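PDB 1UOY: bubble protein from Penicillium brevicompactum, which may act as a toxin and perhaps recognises a molecule, or part of one, that carries a negatively charged surface. Local coordinates for residues R12-G23 with E37-E45; R25-V35 with K55-C64. All blocks are in the same frame, centred on the assembly; numbering follows the deposited sequence.

Contact 1: R12-G23 with E37-E45; sequences RRTNSGCKAGNG and ECKGGKWTE
The indole of W43 is gripped between two side chains of segment 12-23. Over one face lies C18, its CB 3.5 Å from the centroid of the W43 five-membered ring in a CH-pi contact; C18 SG stands higher over the same ring, almost on its normal, a sulfur-aromatic contact. On the opposite face, R12 CB sits 3.6 Å from that same centroid of W43, almost on the ring normal. A bend at chi2 (-73°) turns the R12 chain so that CG and CD follow the ring toward CZ2, while the guanidinium plane stands nearly perpendicular to the indole. At the rim, S16 OG comes 3.4 Å from W43 CD1, and N22 OD1 lies near the ring plane beside CH2. The N22 amide is held there by its ND2, which donates to K19 O.

Above the C18 face, C18 SG bonds to C38 SG at 2.0 Å, and C38 CB covers the rim of that face; the disulfide ties loop to hairpin. The backbones add three bonds: N15 N to W43 O (2.7 Å), W43 N to S16 O (2.9 Å) and C18 N to G41 O. R13 O, at the start of the type II turn R13-S16, accepts from both S16 N and S16 OG.

The loop thus lies along strand 42-48 and the G41 end of the type I' turn K39-K42, while F27 from strand 26-28 meets the W43 ring at a steep angle.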
loop_
_atom_site.group_PDB
_atom_site.type_symbol
_atom_site.label_atom_id
_atom_site.label_comp_id
_atom_site.label_asym_id
_atom_site.label_seq_id
_atom_site.Cartn_x
_atom_site.Cartn_y
_atom_site.Cartn_z
ATOM N N ARG A 12 -1.605 2.347 2.522
ATOM C CA ARG A 12 -2.659 2.766 1.601
ATOM C C ARG A 12 -3.705 1.696 1.647
ATOM O O ARG A 12 -3.401 0.503 1.854
ATOM C CB ARG A 12 -2.132 2.942 0.164
ATOM C CG ARG A 12 -1.054 4.001 0.053
ATOM C CD ARG A 12 -1.630 5.410 0.193
ATOM N NE ARG A 12 -0.632 6.444 -0.102
ATOM C CZ ARG A 12 0.286 6.883 0.742
ATOM N NH1 ARG A 12 0.377 6.381 1.977
ATOM N NH2 ARG A 12 1.146 7.828 0.350
ATOM N N ARG A 13 -4.970 2.089 1.476
ATOM C CA ARG A 13 -6.041 1.116 1.621
ATOM C C ARG A 13 -6.226 0.307 0.341
ATOM O O ARG A 13 -6.529 0.876 -0.728
ATOM C CB ARG A 13 -7.337 1.833 2.058
ATOM C CG ARG A 13 -8.459 0.825 2.287
ATOM C CD ARG A 13 -9.666 1.533 2.994
ATOM N NE ARG A 13 -9.305 1.939 4.352
ATOM C CZ ARG A 13 -9.323 1.140 5.426
ATOM N NH1 ARG A 13 -9.700 -0.133 5.322
ATOM N NH2 ARG A 13 -8.960 1.612 6.614
ATOM N N THR A 14 -6.047 -1.010 0.445
ATOM C CA THR A 14 -6.203 -1.863 -0.710
ATOM C C THR A 14 -7.597 -1.643 -1.347
ATOM O O THR A 14 -8.628 -1.551 -0.653
ATOM C CB THR A 14 -6.025 -3.331 -0.316
ATOM O OG1 THR A 14 -4.817 -3.450 0.460
ATOM C CG2 THR A 14 -5.954 -4.235 -1.541
ATOM N N ASN A 15 -7.567 -1.511 -2.662
ATOM C CA ASN A 15 -8.729 -1.332 -3.522
ATOM C C ASN A 15 -9.316 0.074 -3.507
ATOM O O ASN A 15 -10.306 0.342 -4.167
ATOM C CB ASN A 15 -9.782 -2.426 -3.239
ATOM C CG ASN A 15 -9.214 -3.788 -3.463
ATOM O OD1 ASN A 15 -8.434 -3.994 -4.395
ATOM N ND2 ASN A 15 -9.580 -4.739 -2.607
ATOM N N SER A 16 -8.724 0.971 -2.728
ATOM C CA SER A 16 -9.191 2.363 -2.762
ATOM C C SER A 16 -8.539 3.089 -3.936
ATOM O O SER A 16 -7.606 2.597 -4.585
ATOM C CB SER A 16 -8.853 3.075 -1.450
ATOM O OG SER A 16 -7.446 3.279 -1.260
ATOM N N GLY A 17 -9.044 4.279 -4.244
ATOM C CA GLY A 17 -8.510 5.019 -5.371
ATOM C C GLY A 17 -7.079 5.524 -5.190
ATOM O O GLY A 17 -6.634 5.744 -4.064
ATOM N N CYS A 18 -6.387 5.739 -6.309
ATOM C CA CYS A 18 -4.996 6.221 -6.271
ATOM C C CYS A 18 -4.657 7.008 -7.526
ATOM O O CYS A 18 -5.038 6.638 -8.643
ATOM C CB CYS A 18 -4.013 5.041 -6.064
ATOM S SG CYS A 18 -4.098 3.766 -7.344
ATOM N N LYS A 19 -3.944 8.092 -7.291
ATOM C CA LYS A 19 -3.526 9.003 -8.363
ATOM C C LYS A 19 -2.479 8.366 -9.253
ATOM O O LYS A 19 -1.582 7.632 -8.810
ATOM C CB LYS A 19 -2.922 10.272 -7.774
ATOM C CG LYS A 19 -3.915 11.102 -6.993
ATOM C CD LYS A 19 -3.325 12.375 -6.432
ATOM C CE LYS A 19 -3.910 12.580 -5.043
ATOM N NZ LYS A 19 -5.411 12.768 -5.054
ATOM N N ALA A 20 -2.564 8.710 -10.527
ATOM C CA ALA A 20 -1.645 8.101 -11.473
ATOM C C ALA A 20 -0.158 8.427 -11.201
ATOM O O ALA A 20 0.719 7.602 -11.521
ATOM C CB ALA A 20 -2.028 8.519 -12.881
ATOM N N GLY A 21 0.113 9.598 -10.623
ATOM C CA GLY A 21 1.479 10.006 -10.290
ATOM C C GLY A 21 2.177 9.087 -9.302
ATOM O O GLY A 21 3.379 9.186 -9.124
ATOM N N ASN A 22 1.433 8.208 -8.638
ATOM C CA ASN A 22 2.064 7.249 -7.752
ATOM C C ASN A 22 3.035 6.360 -8.529
ATOM O O ASN A 22 3.992 5.830 -7.930
ATOM C CB ASN A 22 0.997 6.364 -7.079
ATOM C CG ASN A 22 0.375 7.042 -5.897
ATOM O OD1 ASN A 22 1.019 7.193 -4.871
ATOM N ND2 ASN A 22 -0.888 7.446 -6.014
ATOM N N GLY A 23 2.822 6.220 -9.834
ATOM C CA GLY A 23 3.721 5.373 -10.599
ATOM C C GLY A 23 3.752 3.978 -9.998
ATOM O O GLY A 23 2.688 3.446 -9.585
ATOM N N GLU A 37 0.208 -1.530 -5.082
ATOM C CA GLU A 37 0.760 -0.649 -6.115
ATOM C C GLU A 37 -0.445 -0.032 -6.797
ATOM O O GLU A 37 -1.479 -0.676 -6.940
ATOM C CB GLU A 37 1.581 -1.494 -7.133
ATOM C CG GLU A 37 2.270 -0.621 -8.209
ATOM C CD GLU A 37 3.041 -1.444 -9.186
ATOM O OE1 GLU A 37 3.563 -2.521 -8.838
ATOM O OE2 GLU A 37 3.139 -1.012 -10.347
ATOM N N CYS A 38 -0.311 1.202 -7.283
ATOM C CA CYS A 38 -1.410 1.845 -7.978
ATOM C C CYS A 38 -1.500 1.334 -9.404
ATOM O O CYS A 38 -0.620 1.609 -10.216
ATOM C CB CYS A 38 -1.179 3.351 -7.920
ATOM S SG CYS A 38 -2.598 4.250 -8.646
ATOM N N LYS A 39 -2.541 0.574 -9.671
ATOM C CA LYS A 39 -2.765 0.003 -11.006
ATOM C C LYS A 39 -4.219 0.229 -11.403
ATOM O O LYS A 39 -5.141 -0.089 -10.664
ATOM C CB LYS A 39 -2.484 -1.507 -10.994
ATOM C CG LYS A 39 -1.030 -1.834 -10.621
ATOM C CD LYS A 39 -0.839 -3.354 -10.587
ATOM C CE LYS A 39 0.608 -3.702 -10.690
ATOM N NZ LYS A 39 1.143 -3.351 -12.033
ATOM N N GLY A 40 -4.402 0.790 -12.591
ATOM C CA GLY A 40 -5.773 1.014 -13.039
ATOM C C GLY A 40 -6.598 1.863 -12.081
ATOM O O GLY A 40 -7.809 1.660 -11.932
ATOM N N GLY A 41 -5.918 2.796 -11.424
ATOM C CA GLY A 41 -6.575 3.718 -10.533
ATOM C C GLY A 41 -6.942 3.230 -9.169
ATOM O O GLY A 41 -7.630 3.935 -8.446
ATOM N N LYS A 42 -6.505 2.021 -8.828
ATOM C CA LYS A 42 -6.795 1.477 -7.522
ATOM C C LYS A 42 -5.560 0.860 -6.887
ATOM O O LYS A 42 -4.704 0.304 -7.588
ATOM C CB LYS A 42 -7.859 0.374 -7.649
ATOM C CG LYS A 42 -9.175 0.841 -8.273
ATOM C CD LYS A 42 -9.942 1.824 -7.377
ATOM C CE LYS A 42 -11.239 2.328 -8.059
ATOM N NZ LYS A 42 -11.741 3.660 -7.507
ATOM N N TRP A 43 -5.456 0.988 -5.564
ATOM C CA TRP A 43 -4.362 0.297 -4.859
ATOM C C TRP A 43 -4.601 -1.196 -4.987
ATOM O O TRP A 43 -5.586 -1.729 -4.517
ATOM C CB TRP A 43 -4.284 0.709 -3.385
ATOM C CG TRP A 43 -3.762 2.100 -3.256
ATOM C CD1 TRP A 43 -4.482 3.220 -2.890
ATOM C CD2 TRP A 43 -2.442 2.539 -3.542
ATOM N NE1 TRP A 43 -3.678 4.317 -2.939
ATOM C CE2 TRP A 43 -2.422 3.936 -3.337
ATOM C CE3 TRP A 43 -1.265 1.897 -3.957
ATOM C CZ2 TRP A 43 -1.284 4.703 -3.547
ATOM C CZ3 TRP A 43 -0.112 2.681 -4.186
ATOM C CH2 TRP A 43 -0.151 4.063 -3.979
ATOM N N THR A 44 -3.671 -1.893 -5.612
ATOM C CA THR A 44 -3.846 -3.305 -5.976
ATOM C C THR A 44 -2.771 -4.108 -5.319
ATOM O O THR A 44 -1.579 -3.757 -5.392
ATOM C CB THR A 44 -3.716 -3.381 -7.516
ATOM O OG1 THR A 44 -4.738 -2.574 -8.116
ATOM C CG2 THR A 44 -3.896 -4.792 -8.048
ATOM N N GLU A 45 -3.167 -5.206 -4.693
ATOM C CA GLU A 45 -2.166 -6.037 -4.010
ATOM C C GLU A 45 -1.282 -6.753 -5.027
ATOM O O GLU A 45 -1.804 -7.449 -5.919
ATOM C CB GLU A 45 -2.847 -7.052 -3.087
ATOM C CG GLU A 45 -1.836 -7.859 -2.269
ATOM C CD GLU A 45 -2.492 -8.671 -1.196
ATOM O OE1 GLU A 45 -2.700 -9.886 -1.421
ATOM O OE2 GLU A 45 -2.828 -8.094 -0.144
HETATM O O HOH W 1 -3.633 -5.813 1.046
HETATM O O HOH W 2 -5.991 -5.916 -4.745
HETATM O O HOH W 3 -12.319 2.415 -5.143
HETATM O O HOH W 4 1.900 2.939 -6.999
#

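Contact 2: R25-V35 with K55-C64; sequences RHFCGCDRTGV and KGTSNGGATC
F27 and A62 carry this contact, one with its ring against the turn of the 55-64 hairpin, the other with its methyl against the backbone of strand 26-28. G60 CA sits over one face of the F27 ring, 4.2 Å from its centroid, and S58 O lies at the ring edge, 3.6 Å from CE1. The phenyl reaches the turn because its CG stands beside the backbone N, chi1 -73°. A62 CB points at the strand and touches F27 C at 3.5 Å, with C28 SG at 3.8 Å from the same A62 CB and V35 CG1 farther along. V35 CG2 packs against C64 SG at 3.9 Å.

H26 O accepts from A62 N (3.0 Å, 164° at the hydrogen), the donor lying well above the carbonyl plane. One water joins H26 ND1 to A62 O, and the NE2 of H26 bonds to E37. R25 runs extended past N59 O, its CD at 3.4 Å.

Disulfides C28-C54 and C49-C64 fasten both segments to the rest of the chain. The arrangement is that of a small disulfide-rich beta protein: a two-stranded hairpin, with an ST turn at T57, laid obliquely over a three-stranded antiparallel sheet.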
loop_
_atom_site.group_PDB
_atom_site.type_symbol
_atom_site.label_atom_id
_atom_site.label_comp_id
_atom_site.label_asym_id
_atom_site.label_seq_id
_atom_site.Cartn_x
_atom_site.Cartn_y
_atom_site.Cartn_z
ATOM N N ARG A 25 5.218 3.027 -7.230
ATOM C CA ARG A 25 5.548 2.972 -5.788
ATOM C C ARG A 25 4.791 1.836 -5.119
ATOM O O ARG A 25 3.605 1.572 -5.398
ATOM C CB ARG A 25 5.106 4.269 -5.099
ATOM C CG ARG A 25 6.006 5.468 -5.365
ATOM C CD ARG A 25 5.404 6.645 -4.613
ATOM N NE ARG A 25 6.054 7.960 -4.780
ATOM C CZ ARG A 25 5.811 8.787 -5.787
ATOM N NH1 ARG A 25 5.062 8.447 -6.829
ATOM N NH2 ARG A 25 6.141 10.084 -5.658
ATOM N N HIS A 26 5.477 1.206 -4.168
ATOM C CA HIS A 26 4.868 0.137 -3.378
ATOM C C HIS A 26 4.662 0.606 -1.958
ATOM O O HIS A 26 5.568 1.139 -1.312
ATOM C CB HIS A 26 5.804 -1.067 -3.384
ATOM C CG HIS A 26 5.714 -1.839 -4.637
ATOM N ND1 HIS A 26 6.405 -3.012 -4.826
ATOM C CD2 HIS A 26 4.990 -1.627 -5.753
ATOM C CE1 HIS A 26 6.103 -3.493 -6.024
ATOM N NE2 HIS A 26 5.254 -2.666 -6.606
ATOM N N PHE A 27 3.435 0.426 -1.499
ATOM C CA PHE A 27 3.023 0.758 -0.135
ATOM C C PHE A 27 2.478 -0.485 0.556
ATOM O O PHE A 27 2.368 -1.536 -0.078
ATOM C CB PHE A 27 1.937 1.860 -0.148
ATOM C CG PHE A 27 2.491 3.221 -0.509
ATOM C CD1 PHE A 27 3.062 4.022 0.469
ATOM C CD2 PHE A 27 2.456 3.677 -1.803
ATOM C CE1 PHE A 27 3.582 5.294 0.137
ATOM C CE2 PHE A 27 2.973 4.941 -2.155
ATOM C CZ PHE A 27 3.530 5.748 -1.196
ATOM N N CYS A 28 2.191 -0.382 1.852
ATOM C CA CYS A 28 1.601 -1.488 2.587
ATOM C C CYS A 28 0.116 -1.287 2.710
ATOM O O CYS A 28 -0.342 -0.143 2.845
ATOM C CB CYS A 28 2.159 -1.537 3.991
ATOM S SG CYS A 28 3.909 -1.963 4.046
ATOM N N GLY A 29 -0.662 -2.382 2.669
ATOM C CA GLY A 29 -2.086 -2.270 2.943
ATOM C C GLY A 29 -2.280 -1.975 4.423
ATOM O O GLY A 29 -1.345 -1.992 5.236
ATOM N N CYS A 30 -3.512 -1.685 4.791
ATOM C CA CYS A 30 -3.789 -1.319 6.160
ATOM C C CYS A 30 -3.454 -2.386 7.191
ATOM O O CYS A 30 -2.953 -2.057 8.277
ATOM C CB CYS A 30 -5.234 -0.850 6.355
ATOM S SG CYS A 30 -5.799 0.359 5.110
ATOM N N ASP A 31 -3.731 -3.645 6.874
ATOM C CA ASP A 31 -3.390 -4.689 7.829
ATOM C C ASP A 31 -2.019 -5.277 7.673
ATOM O O ASP A 31 -1.657 -6.196 8.398
ATOM C CB ASP A 31 -4.459 -5.785 7.855
ATOM C CG ASP A 31 -4.519 -6.605 6.591
ATOM O OD1 ASP A 31 -3.629 -6.501 5.716
ATOM O OD2 ASP A 31 -5.482 -7.429 6.485
ATOM N N ARG A 32 -1.216 -4.644 6.801
ATOM C CA ARG A 32 0.159 -5.038 6.509
ATOM C C ARG A 32 0.328 -6.436 5.987
ATOM O O ARG A 32 1.436 -6.927 5.908
ATOM C CB ARG A 32 1.078 -4.788 7.717
ATOM C CG ARG A 32 1.143 -3.283 8.049
ATOM C CD ARG A 32 2.301 -3.014 9.047
ATOM N NE ARG A 32 2.342 -1.571 9.368
ATOM C CZ ARG A 32 2.953 -0.650 8.618
ATOM N NH1 ARG A 32 3.612 -0.999 7.510
ATOM N NH2 ARG A 32 2.821 0.644 8.929
ATOM N N THR A 33 -0.751 -7.061 5.531
ATOM C CA THR A 33 -0.628 -8.410 4.972
ATOM C C THR A 33 -0.355 -8.421 3.489
ATOM O O THR A 33 -0.197 -9.488 2.908
ATOM C CB THR A 33 -1.865 -9.331 5.219
ATOM O OG1 THR A 33 -2.999 -8.796 4.519
ATOM C CG2 THR A 33 -2.157 -9.457 6.721
ATOM N N GLY A 34 -0.225 -7.224 2.893
ATOM C CA GLY A 34 0.078 -7.167 1.490
ATOM C C GLY A 34 0.764 -5.874 1.093
ATOM O O GLY A 34 0.657 -4.872 1.767
ATOM N N VAL A 35 1.497 -5.977 0.008
ATOM C CA VAL A 35 2.139 -4.851 -0.645
ATOM C C VAL A 35 1.209 -4.416 -1.747
ATOM O O VAL A 35 0.721 -5.274 -2.538
ATOM C CB VAL A 35 3.438 -5.270 -1.270
ATOM C CG1 VAL A 35 4.077 -4.064 -2.004
ATOM C CG2 VAL A 35 4.384 -5.767 -0.162
ATOM N N LYS A 55 6.379 -3.574 5.456
ATOM C CA LYS A 55 6.892 -2.276 5.953
ATOM C C LYS A 55 7.424 -1.485 4.760
ATOM O O LYS A 55 7.945 -2.055 3.794
ATOM C CB LYS A 55 8.010 -2.394 7.008
ATOM C CG LYS A 55 9.265 -3.104 6.515
ATOM C CD LYS A 55 9.036 -4.643 6.633
ATOM C CE LYS A 55 10.314 -5.454 6.579
ATOM N NZ LYS A 55 9.997 -6.901 6.616
ATOM N N GLY A 56 7.286 -0.161 4.827
ATOM C CA GLY A 56 7.811 0.673 3.780
ATOM C C GLY A 56 7.995 2.062 4.326
ATOM O O GLY A 56 8.174 2.287 5.538
ATOM N N THR A 57 7.973 3.019 3.407
ATOM C CA THR A 57 8.159 4.412 3.785
ATOM C C THR A 57 7.073 5.281 3.169
ATOM O O THR A 57 6.267 4.848 2.335
ATOM C CB THR A 57 9.529 4.988 3.282
ATOM O OG1 THR A 57 9.464 5.309 1.875
ATOM C CG2 THR A 57 10.654 3.990 3.496
ATOM N N SER A 58 7.066 6.550 3.565
ATOM C CA SER A 58 6.098 7.487 3.035
ATOM C C SER A 58 6.287 7.741 1.532
ATOM O O SER A 58 5.400 8.285 0.892
ATOM C CB SER A 58 6.212 8.826 3.781
ATOM O OG SER A 58 7.489 9.405 3.536
ATOM N N ASN A 59 7.425 7.302 1.003
ATOM C CA ASN A 59 7.705 7.500 -0.416
ATOM C C ASN A 59 7.640 6.205 -1.193
ATOM O O ASN A 59 7.971 6.187 -2.380
ATOM C CB ASN A 59 9.126 8.089 -0.555
ATOM C CG ASN A 59 9.166 9.559 -0.206
ATOM O OD1 ASN A 59 8.542 10.341 -0.876
ATOM N ND2 ASN A 59 9.864 9.923 0.875
ATOM N N GLY A 60 7.179 5.138 -0.531
ATOM C CA GLY A 60 7.129 3.826 -1.184
ATOM C C GLY A 60 8.219 2.908 -0.647
ATOM O O GLY A 60 8.660 3.054 0.491
ATOM N N GLY A 61 8.644 1.943 -1.447
ATOM C CA GLY A 61 9.665 0.995 -1.006
ATOM C C GLY A 61 9.154 -0.139 -0.126
ATOM O O GLY A 61 9.956 -0.830 0.513
ATOM N N ALA A 62 7.838 -0.328 -0.061
ATOM C CA ALA A 62 7.336 -1.412 0.794
ATOM C C ALA A 62 7.756 -2.820 0.334
ATOM O O ALA A 62 7.823 -3.118 -0.858
ATOM C CB ALA A 62 5.813 -1.353 0.868
ATOM N N THR A 63 8.004 -3.640 1.332
ATOM C CA THR A 63 8.316 -5.063 1.114
ATOM C C THR A 63 7.626 -5.848 2.222
ATOM O O THR A 63 7.232 -5.310 3.259
ATOM C CB THR A 63 9.816 -5.418 1.207
ATOM O OG1 THR A 63 10.260 -5.207 2.531
ATOM C CG2 THR A 63 10.655 -4.587 0.257
ATOM N N CYS A 64 7.460 -7.138 1.999
ATOM C CA CYS A 64 6.930 -7.990 3.040
ATOM C C CYS A 64 7.985 -8.196 4.144
ATOM O O CYS A 64 7.696 -8.824 5.163
ATOM C CB CYS A 64 6.502 -9.334 2.452
ATOM S SG CYS A 64 4.958 -9.223 1.473
ATOM O OXT CYS A 64 9.136 -7.708 3.999
HETATM O O HOH W 5 6.130 11.529 -3.013
HETATM O O HOH W 6 7.672 -4.736 -3.085
HETATM O O HOH W 7 8.325 1.573 -4.202
HETATM O O HOH W 8 5.784 2.086 1.470
#

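Overall arrangement
The centres of the two contacts lie about 12 Å apart, and the same three-stranded sheet serves both. Contact 1 covers the hairpin of strands 34-39 and 42-48 with the loop 12-23; contact 2 sets the hairpin of 55-57 and 60-63 against strands 26-28 and 34-39. Along the chain the segments alternate, 12-23, 25-35, 37-45, 55-64, so the two closures interlock. They also touch: R12 N probably bonds to C28 O, and E45 OE2 packs against G34 CA at 3.5 Å. With no alpha-helix, this 64-residue chain is built from short strands and cross-linked by four disulfides, and W43 and F27 meet where the two contacts adjoin.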